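Local coordinates for protein thioredoxin Reductase (Burkholderia cenocepacia, PDB 4F82) that probably reduces hydrogen peroxide and organic hydroperoxides to water and alcohols with thiols such as glutathione, as a peroxiredoxin of the Prx5 subfamily, at residues F22-D26 with L34-A38; V51-L55 with H67-Y71; G54-T60 with M135-R141; H74-L78 with A167-L171. One frame throughout, in Å; residues are numbered along the deposited sequence.

Interaction 1: residues F22-D26 with L34-A38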
# COMPACT_ATOMS: atom_id res chain seq x y z
N PHE A 22 -6.60 -9.83 5.95
CA PHE A 22 -5.35 -10.51 6.25
C PHE A 22 -4.59 -9.80 7.38
O PHE A 22 -4.47 -8.55 7.41
CB PHE A 22 -4.42 -10.56 4.98
CG PHE A 22 -4.92 -11.45 3.85
CD1 PHE A 22 -4.28 -12.65 3.56
CD2 PHE A 22 -5.99 -11.06 3.05
CE1 PHE A 22 -4.74 -13.48 2.50
CE2 PHE A 22 -6.45 -11.90 1.97
CZ PHE A 22 -5.82 -13.08 1.70
N GLU A 23 -4.01 -10.60 8.27
CA GLU A 23 -3.09 -10.07 9.30
C GLU A 23 -1.74 -10.76 9.18
O GLU A 23 -1.66 -11.99 9.07
CB GLU A 23 -3.67 -10.27 10.70
CG GLU A 23 -2.74 -9.80 11.81
CD GLU A 23 -3.29 -10.07 13.18
OE1 GLU A 23 -4.08 -11.05 13.34
OE2 GLU A 23 -2.91 -9.31 14.11
N PHE A 24 -0.68 -9.95 9.19
CA PHE A 24 0.66 -10.49 9.05
C PHE A 24 1.08 -11.02 10.41
O PHE A 24 1.04 -10.28 11.39
CB PHE A 24 1.61 -9.38 8.57
CG PHE A 24 2.98 -9.88 8.17
CD1 PHE A 24 3.27 -10.14 6.82
CD2 PHE A 24 3.98 -10.09 9.12
CE1 PHE A 24 4.54 -10.61 6.42
CE2 PHE A 24 5.25 -10.56 8.74
CZ PHE A 24 5.54 -10.80 7.38
N ILE A 25 1.47 -12.30 10.47
CA ILE A 25 1.79 -12.93 11.74
C ILE A 25 3.26 -13.36 11.71
O ILE A 25 3.63 -14.20 10.89
CB ILE A 25 0.95 -14.21 11.96
CG1 ILE A 25 -0.56 -13.94 11.90
CG2 ILE A 25 1.33 -14.86 13.28
CD1 ILE A 25 -1.05 -12.87 12.87
N ASP A 26 4.10 -12.81 12.57
CA ASP A 26 5.53 -13.10 12.45
C ASP A 26 6.07 -14.13 13.46
O ASP A 26 7.12 -14.73 13.24
CB ASP A 26 6.36 -11.80 12.44
CG ASP A 26 6.38 -11.11 13.79
OD1 ASP A 26 6.75 -11.75 14.79
OD2 ASP A 26 6.01 -9.93 13.87
N LEU A 34 3.50 -18.27 8.89
CA LEU A 34 4.29 -17.05 8.97
C LEU A 34 3.93 -16.12 7.82
O LEU A 34 3.81 -16.55 6.66
CB LEU A 34 5.80 -17.33 8.99
CG LEU A 34 6.35 -18.09 10.22
CD1 LEU A 34 7.82 -18.55 10.01
CD2 LEU A 34 6.18 -17.32 11.54
N GLY A 35 3.72 -14.85 8.14
CA GLY A 35 3.34 -13.88 7.13
C GLY A 35 1.85 -13.67 7.12
O GLY A 35 1.19 -13.78 8.18
N PRO A 36 1.30 -13.35 5.94
CA PRO A 36 -0.13 -13.01 5.84
C PRO A 36 -1.06 -14.20 6.12
O PRO A 36 -0.85 -15.32 5.62
CB PRO A 36 -0.26 -12.53 4.39
CG PRO A 36 0.85 -13.25 3.66
CD PRO A 36 1.98 -13.23 4.64
N ASN A 37 -2.04 -13.97 6.98
CA ASN A 37 -3.05 -14.97 7.28
C ASN A 37 -4.43 -14.42 6.96
O ASN A 37 -4.81 -13.37 7.47
CB ASN A 37 -2.97 -15.35 8.76
CG ASN A 37 -1.82 -16.27 9.07
OD1 ASN A 37 -2.00 -17.44 9.40
ND2 ASN A 37 -0.61 -15.74 8.98
N ALA A 38 -5.21 -15.14 6.15
CA ALA A 38 -6.57 -14.69 5.82
C ALA A 38 -7.50 -14.97 6.99
O ALA A 38 -7.33 -15.98 7.66
CB ALA A 38 -7.08 -15.43 4.60
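Phe22 lays its ring across Ala38, whose CB sits 4.0 Å from the ring centroid and 24° off the ring normal, a CH-pi contact over the face. Two residues on, Phe24 repeats the arrangement with a different partner: Gly35 CA lies 3.7 Å from the centroid of the Phe24 ring, 17° off its normal. Pro36 sits between the two rings, its CB 4.1 Å from Phe22 CD1 and its CD 4.0 Å from Phe24 CD1.

The backbones form the antiparallel hairpin of strands 20-25 and 35-40, with short-segment axes 4.2 Å apart at 144°. Glu23 and Asn37 are a hydrogen-bonded pair (Glu23 N to Asn37 O 3.0 Å, Asn37 N to Glu23 O 2.9 Å), and so are Ile25 and Gly35 (Ile25 N to Gly35 O 2.7 Å, Gly35 N to Ile25 O 2.8 Å). Phe22-Ala38 and Phe24-Pro36 are the non-hydrogen-bonded pairs, so proline, lacking an NH, costs no bond across this pairing. At phi 98° and psi -149°, Gly35 adopts a conformation that calls for glycine.

Phe22, Phe24 and Pro36 share the face that meets helix 94-103, whereas Glu23, on the other face, forms a salt bridge with Arg111. The chemistry implies a hairpin held by main-chain hydrogen bonds, with one aromatic, apolar face directed at a helix and a mixed reverse face, with Glu23 and Asn37 beside the buried Ile25.

Interaction 2: residues V51-L55 with H67-Y71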
# COMPACT_ATOMS: atom_id res chain seq x y z
N VAL A 51 -13.23 -2.99 19.10
CA VAL A 51 -13.15 -1.66 18.51
C VAL A 51 -12.44 -1.77 17.18
O VAL A 51 -11.33 -2.30 17.12
CB VAL A 51 -12.32 -0.66 19.39
CG1 VAL A 51 -12.08 0.66 18.63
CG2 VAL A 51 -13.01 -0.40 20.76
N ILE A 52 -13.06 -1.27 16.11
CA ILE A 52 -12.40 -1.19 14.81
C ILE A 52 -12.24 0.25 14.41
O ILE A 52 -13.24 0.99 14.36
CB ILE A 52 -13.23 -1.88 13.72
CG1 ILE A 52 -13.50 -3.35 14.09
CG2 ILE A 52 -12.50 -1.83 12.39
CD1 ILE A 52 -14.51 -4.05 13.12
N PHE A 53 -10.99 0.69 14.16
CA PHE A 53 -10.82 2.03 13.58
C PHE A 53 -10.17 1.85 12.20
O PHE A 53 -9.23 1.07 12.04
CB PHE A 53 -10.06 3.01 14.52
CG PHE A 53 -8.62 2.66 14.76
CD1 PHE A 53 -7.58 3.31 14.04
CD2 PHE A 53 -8.27 1.68 15.67
CE1 PHE A 53 -6.23 2.99 14.28
CE2 PHE A 53 -6.90 1.34 15.89
CZ PHE A 53 -5.89 1.99 15.19
N GLY A 54 -10.78 2.48 11.20
CA GLY A 54 -10.27 2.42 9.85
C GLY A 54 -9.62 3.76 9.56
O GLY A 54 -10.00 4.81 10.10
N LEU A 55 -8.64 3.75 8.67
CA LEU A 55 -7.94 5.00 8.33
C LEU A 55 -7.43 4.87 6.89
O LEU A 55 -7.43 3.77 6.33
CB LEU A 55 -6.81 5.25 9.36
CG LEU A 55 -5.89 4.13 9.83
CD1 LEU A 55 -4.94 3.59 8.70
CD2 LEU A 55 -5.06 4.59 11.02
N HIS A 67 -3.08 8.68 15.09
CA HIS A 67 -4.22 7.77 15.16
C HIS A 67 -3.91 6.37 15.75
O HIS A 67 -4.56 5.98 16.73
CB HIS A 67 -4.96 7.68 13.81
CG HIS A 67 -6.38 7.26 13.95
ND1 HIS A 67 -7.23 7.11 12.86
CD2 HIS A 67 -7.11 6.93 15.05
CE1 HIS A 67 -8.43 6.74 13.30
NE2 HIS A 67 -8.38 6.63 14.62
N VAL A 68 -2.93 5.64 15.19
CA VAL A 68 -2.54 4.35 15.74
C VAL A 68 -1.88 4.47 17.13
O VAL A 68 -2.18 3.67 18.04
CB VAL A 68 -1.64 3.53 14.72
CG1 VAL A 68 -1.21 2.19 15.31
CG2 VAL A 68 -2.41 3.26 13.46
N PRO A 69 -1.01 5.48 17.32
CA PRO A 69 -0.39 5.53 18.66
C PRO A 69 -1.40 5.81 19.80
O PRO A 69 -1.23 5.24 20.87
CB PRO A 69 0.64 6.64 18.55
CG PRO A 69 1.04 6.60 17.09
CD PRO A 69 -0.26 6.31 16.35
N GLY A 70 -2.44 6.61 19.56
CA GLY A 70 -3.48 6.79 20.56
C GLY A 70 -4.10 5.44 20.96
O GLY A 70 -4.36 5.18 22.14
N TYR A 71 -4.33 4.56 19.99
CA TYR A 71 -4.87 3.25 20.36
C TYR A 71 -3.86 2.35 21.09
O TYR A 71 -4.22 1.69 22.06
CB TYR A 71 -5.52 2.57 19.15
CG TYR A 71 -6.88 3.17 18.86
CD1 TYR A 71 -8.00 2.76 19.59
CD2 TYR A 71 -7.03 4.16 17.88
CE1 TYR A 71 -9.26 3.31 19.35
CE2 TYR A 71 -8.31 4.73 17.63
CZ TYR A 71 -9.40 4.31 18.38
OH TYR A 71 -10.67 4.82 18.16
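Phe53, Tyr71 and His67 carry most of the surface buried here, with 98, 62 and 55 Å² covered. The Phe53 and Tyr71 rings form an offset stack: their centroids are 4.0 Å apart, their planes differ by 8°, and Phe53 CE2 comes within 3.5 Å of Tyr71 CD2. His67 completes the aromatic cluster obliquely, its ring centroid 4.7 Å from that of Phe53 with planes at 44°. At the edge of the Phe53 ring, Val68 CG2 lies 3.9 Å from CE1 of Phe53, and the same methyl is 3.8 Å from Leu55 CD2.

No hydrogen bond crosses between 51-55 and 67-71; Tyr71 OH and His67 NE2 both bond to Ser165 O instead. Alternation along the strand turns Val51, Phe53 and Leu55 toward the helix and Ile52 away.

The short-segment axes run at 164°, 10.6 Å apart, as expected when a helix returns across its sheet. This is the first half of the beta-alpha-beta unit 49-55, 61-80, 85-90 of the thioredoxin fold, whose helix also carries Cys63, the predicted peroxidatic cysteine.

Interaction 3: residues G54-T60 with M135-R141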
# COMPACT_ATOMS: atom_id res chain seq x y z
N GLY A 54 -10.78 2.48 11.20
CA GLY A 54 -10.27 2.42 9.85
C GLY A 54 -9.62 3.76 9.56
O GLY A 54 -10.00 4.81 10.10
N LEU A 55 -8.64 3.75 8.67
CA LEU A 55 -7.94 5.00 8.33
C LEU A 55 -7.43 4.87 6.89
O LEU A 55 -7.43 3.77 6.33
CB LEU A 55 -6.81 5.25 9.36
CG LEU A 55 -5.89 4.13 9.83
CD1 LEU A 55 -4.94 3.59 8.70
CD2 LEU A 55 -5.06 4.59 11.02
N PRO A 56 -7.03 6.00 6.27
CA PRO A 56 -6.71 6.02 4.84
C PRO A 56 -5.44 5.29 4.36
O PRO A 56 -5.43 4.84 3.22
CB PRO A 56 -6.58 7.52 4.54
CG PRO A 56 -7.46 8.18 5.54
CD PRO A 56 -7.24 7.35 6.80
N GLY A 57 -4.39 5.20 5.18
CA GLY A 57 -3.22 4.48 4.71
C GLY A 57 -2.09 4.28 5.69
O GLY A 57 -1.71 5.21 6.44
N ALA A 58 -1.51 3.07 5.65
CA ALA A 58 -0.28 2.82 6.41
C ALA A 58 0.81 3.82 6.00
O ALA A 58 0.87 4.26 4.83
CB ALA A 58 0.21 1.38 6.18
N PHE A 59 1.67 4.16 6.96
CA PHE A 59 2.82 5.05 6.76
C PHE A 59 2.51 6.53 6.47
O PHE A 59 3.42 7.29 6.16
CB PHE A 59 3.76 4.46 5.71
CG PHE A 59 4.49 3.21 6.19
CD1 PHE A 59 5.62 3.32 7.00
CD2 PHE A 59 4.05 1.94 5.84
CE1 PHE A 59 6.29 2.19 7.45
CE2 PHE A 59 4.72 0.80 6.29
CZ PHE A 59 5.84 0.93 7.09
N THR A 60 1.25 6.94 6.57
CA THR A 60 0.89 8.34 6.33
C THR A 60 0.91 9.15 7.65
O THR A 60 0.86 8.57 8.74
CB THR A 60 -0.48 8.49 5.54
OG1 THR A 60 -1.57 7.97 6.32
CG2 THR A 60 -0.43 7.77 4.21
N MET A 135 -3.17 7.81 -4.05
CA MET A 135 -3.49 6.67 -3.20
C MET A 135 -4.67 5.83 -3.70
O MET A 135 -5.03 4.81 -3.06
CB MET A 135 -3.79 7.15 -1.78
CG MET A 135 -2.56 7.59 -0.97
SD MET A 135 -3.01 8.65 0.43
CE MET A 135 -3.71 7.45 1.59
N GLY A 136 -5.32 6.30 -4.78
CA GLY A 136 -6.51 5.62 -5.29
C GLY A 136 -7.59 5.47 -4.25
O GLY A 136 -7.70 6.33 -3.36
N ILE A 137 -8.38 4.39 -4.34
CA ILE A 137 -9.51 4.17 -3.44
C ILE A 137 -9.03 3.64 -2.10
O ILE A 137 -8.32 2.63 -2.05
CB ILE A 137 -10.54 3.20 -4.06
CG1 ILE A 137 -10.96 3.67 -5.48
CG2 ILE A 137 -11.77 3.01 -3.15
CD1 ILE A 137 -11.44 5.13 -5.60
N ARG A 138 -9.44 4.29 -1.01
CA ARG A 138 -8.97 3.98 0.34
C ARG A 138 -10.13 4.06 1.33
O ARG A 138 -11.30 4.30 0.94
CB ARG A 138 -7.87 5.00 0.74
CG ARG A 138 -6.58 4.95 -0.09
CD ARG A 138 -5.89 3.57 0.02
NE ARG A 138 -4.60 3.57 -0.69
CZ ARG A 138 -3.43 3.68 -0.08
NH1 ARG A 138 -3.40 3.81 1.25
NH2 ARG A 138 -2.30 3.66 -0.78
N SER A 139 -9.86 3.91 2.61
CA SER A 139 -10.95 4.02 3.61
C SER A 139 -11.12 5.46 4.12
O SER A 139 -10.15 6.21 4.21
CB SER A 139 -10.66 3.10 4.81
OG SER A 139 -11.76 3.09 5.72
N LEU A 140 -12.36 5.84 4.45
CA LEU A 140 -12.59 7.01 5.30
C LEU A 140 -11.94 6.70 6.63
O LEU A 140 -11.71 5.49 6.96
CB LEU A 140 -14.10 7.29 5.51
CG LEU A 140 -14.81 7.82 4.27
CD1 LEU A 140 -16.31 7.76 4.44
CD2 LEU A 140 -14.35 9.26 3.97
N ARG A 141 -11.70 7.75 7.42
CA ARG A 141 -11.26 7.54 8.80
C ARG A 141 -12.48 7.37 9.73
O ARG A 141 -13.39 8.21 9.72
CB ARG A 141 -10.39 8.73 9.27
CG ARG A 141 -9.55 8.40 10.53
CD ARG A 141 -8.79 9.64 11.05
NE ARG A 141 -7.90 10.18 10.03
CZ ARG A 141 -6.66 9.76 9.77
NH1 ARG A 141 -6.14 8.73 10.44
NH2 ARG A 141 -5.96 10.34 8.80
O HOH W 1 -7.46 2.93 3.85
O HOH W 2 -0.65 3.60 2.56
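This buried contact is a strand-end and loop junction in a thioredoxin-fold domain, beside the predicted active-site Cys63: the end of strand 49-55 and the following type II turn, Gly57 to Thr60, meet the start of strand 137-147. Cys63, the predicted sulfenic acid site, is touched by Leu55, Pro56 and Arg141.

Pro56 has the largest covered area, 107 Å². Its CD lies over one face of the Arg141 guanidinium, 3.8 Å from Arg141 NH2, and its CB is 4.1 Å from Met135 CE. Arg141 NH1 is itself hydrogen-bonded to His67 ND1. CA-H...O contacts link the backbones, Arg141 CA to Gly54 O at 3.3 Å and Pro56 CA to Ser139 O at 3.5 Å.

Arg138 also reaches the dimer interface through a salt bridge to Asp93 of the second subunit, while its NH1 donates to Pro56 O at 3.0 Å. Water 1 joins the two segments, donating to Leu55 O at 2.6 Å and accepting from Ser139 N at 2.9 Å.

Interaction 4: residues H74-L78 with A167-L171; sequences HAEQL and AASVL
Both segments are helical and run almost parallel: the short axes of 74-78 and 167-171 make an angle of 10° between their N-to-C directions and approach to 10.6 Å. In register, His74 CA is 6.5 Å from Ala167 CA, and one turn later Leu78 CA is 6.5 Å from Leu171 CA. Within each helix an i+4 bond spans that turn, Leu78 N to His74 O at 3.0 Å and Leu171 N to Ala167 O at 2.9 Å. His74, at phi -93° and psi 2°, departs from regular helix values.

These are helices 61-80 and 167-172, packed side by side on the same side of the central sheet in this thioredoxin-fold domain; Leu78 reaches Ile86 of one strand, and Val170 reaches Ala143 and Val145 of another.

His74 takes chi1 m (-79°) and chi2 73°, which places Ala167 CB over its ring face, 4.0 Å from the centroid and 28° off the normal, a CH-pi contact. His74 ND1 bonds to Gly70 O. Leu171 is t,p: its CD2 lies at the ring edge, 4.1 Å from His74 CD2, and 3.5 Å from Gln77 NE2. Leu78, m,t, sets its CD2 3.9 Å from Leu171 CD1 and 4.2 Å from Val170 CG1.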
# COMPACT_ATOMS: atom_id res chain seq x y z
N HIS A 74 -3.86 3.71 24.52
CA HIS A 74 -5.09 3.47 25.29
C HIS A 74 -5.44 1.98 25.39
O HIS A 74 -6.47 1.63 25.95
CB HIS A 74 -6.30 4.19 24.64
CG HIS A 74 -6.38 5.66 24.94
ND1 HIS A 74 -5.53 6.59 24.37
CD2 HIS A 74 -7.24 6.36 25.71
CE1 HIS A 74 -5.86 7.80 24.80
NE2 HIS A 74 -6.90 7.69 25.61
N ALA A 75 -4.62 1.09 24.83
CA ALA A 75 -5.10 -0.28 24.70
C ALA A 75 -5.41 -0.91 26.06
O ALA A 75 -6.41 -1.62 26.20
CB ALA A 75 -4.12 -1.12 23.91
N GLU A 76 -4.56 -0.66 27.07
CA GLU A 76 -4.83 -1.17 28.43
C GLU A 76 -6.16 -0.68 29.00
O GLU A 76 -6.92 -1.47 29.55
CB GLU A 76 -3.67 -0.84 29.40
N GLN A 77 -6.46 0.61 28.87
CA GLN A 77 -7.72 1.13 29.39
C GLN A 77 -8.91 0.56 28.64
O GLN A 77 -9.93 0.22 29.25
CB GLN A 77 -7.77 2.65 29.33
CG GLN A 77 -6.69 3.35 30.10
CD GLN A 77 -6.50 4.77 29.61
OE1 GLN A 77 -5.59 5.06 28.84
NE2 GLN A 77 -7.39 5.66 30.03
N LEU A 78 -8.79 0.42 27.32
CA LEU A 78 -9.92 -0.12 26.54
C LEU A 78 -10.16 -1.56 26.94
O LEU A 78 -11.29 -1.94 27.15
CB LEU A 78 -9.74 0.04 25.01
CG LEU A 78 -9.75 1.48 24.46
CD1 LEU A 78 -9.07 1.58 23.11
CD2 LEU A 78 -11.19 2.01 24.38
N ALA A 167 -8.73 7.39 19.92
CA ALA A 167 -8.96 6.46 21.04
C ALA A 167 -9.61 7.16 22.24
O ALA A 167 -10.54 6.60 22.86
CB ALA A 167 -7.65 5.79 21.46
N ALA A 168 -9.17 8.39 22.56
CA ALA A 168 -9.83 9.14 23.66
C ALA A 168 -11.35 9.25 23.50
O ALA A 168 -12.10 9.00 24.46
CB ALA A 168 -9.23 10.54 23.83
N SER A 169 -11.81 9.62 22.31
CA SER A 169 -13.24 9.75 22.04
C SER A 169 -13.96 8.41 22.18
O SER A 169 -15.06 8.37 22.70
CB SER A 169 -13.50 10.29 20.64
OG SER A 169 -12.92 11.56 20.48
N VAL A 170 -13.35 7.34 21.68
CA VAL A 170 -13.95 6.03 21.80
C VAL A 170 -14.10 5.58 23.25
O VAL A 170 -15.17 5.11 23.67
CB VAL A 170 -13.15 5.02 20.97
CG1 VAL A 170 -13.59 3.61 21.31
CG2 VAL A 170 -13.39 5.31 19.52
N LEU A 171 -13.05 5.76 24.05
CA LEU A 171 -13.12 5.39 25.45
C LEU A 171 -14.23 6.19 26.13
O LEU A 171 -15.00 5.63 26.94
CB LEU A 171 -11.76 5.68 26.14
CG LEU A 171 -11.70 5.27 27.62
CD1 LEU A 171 -11.96 3.77 27.77
CD2 LEU A 171 -10.36 5.67 28.24

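In the fold
Interactions 2 and 3 share Gly54 and Leu55 at the end of strand 49-55, with centres 12 Å apart, and a probable hydrogen bond, Arg141 NH1 to His67 ND1 at 3.1 Å, connects them beside Cys63, the predicted peroxidatic cysteine. Interactions 2 and 4, whose centres are about 10 Å apart, touch and both use helix 61-80; Tyr71 packs on Ala167 and Val170, so one cluster runs from strand to C-terminal helix. Interaction 1 closes before the others open and stands apart, its centre 19 to 25 Å from theirs, although its hairpin belongs to the same sheet as interactions 2 and 3. Interactions 3 and 4 alternate along the chain, and each joins the 54-78 region to the later 135-171 region.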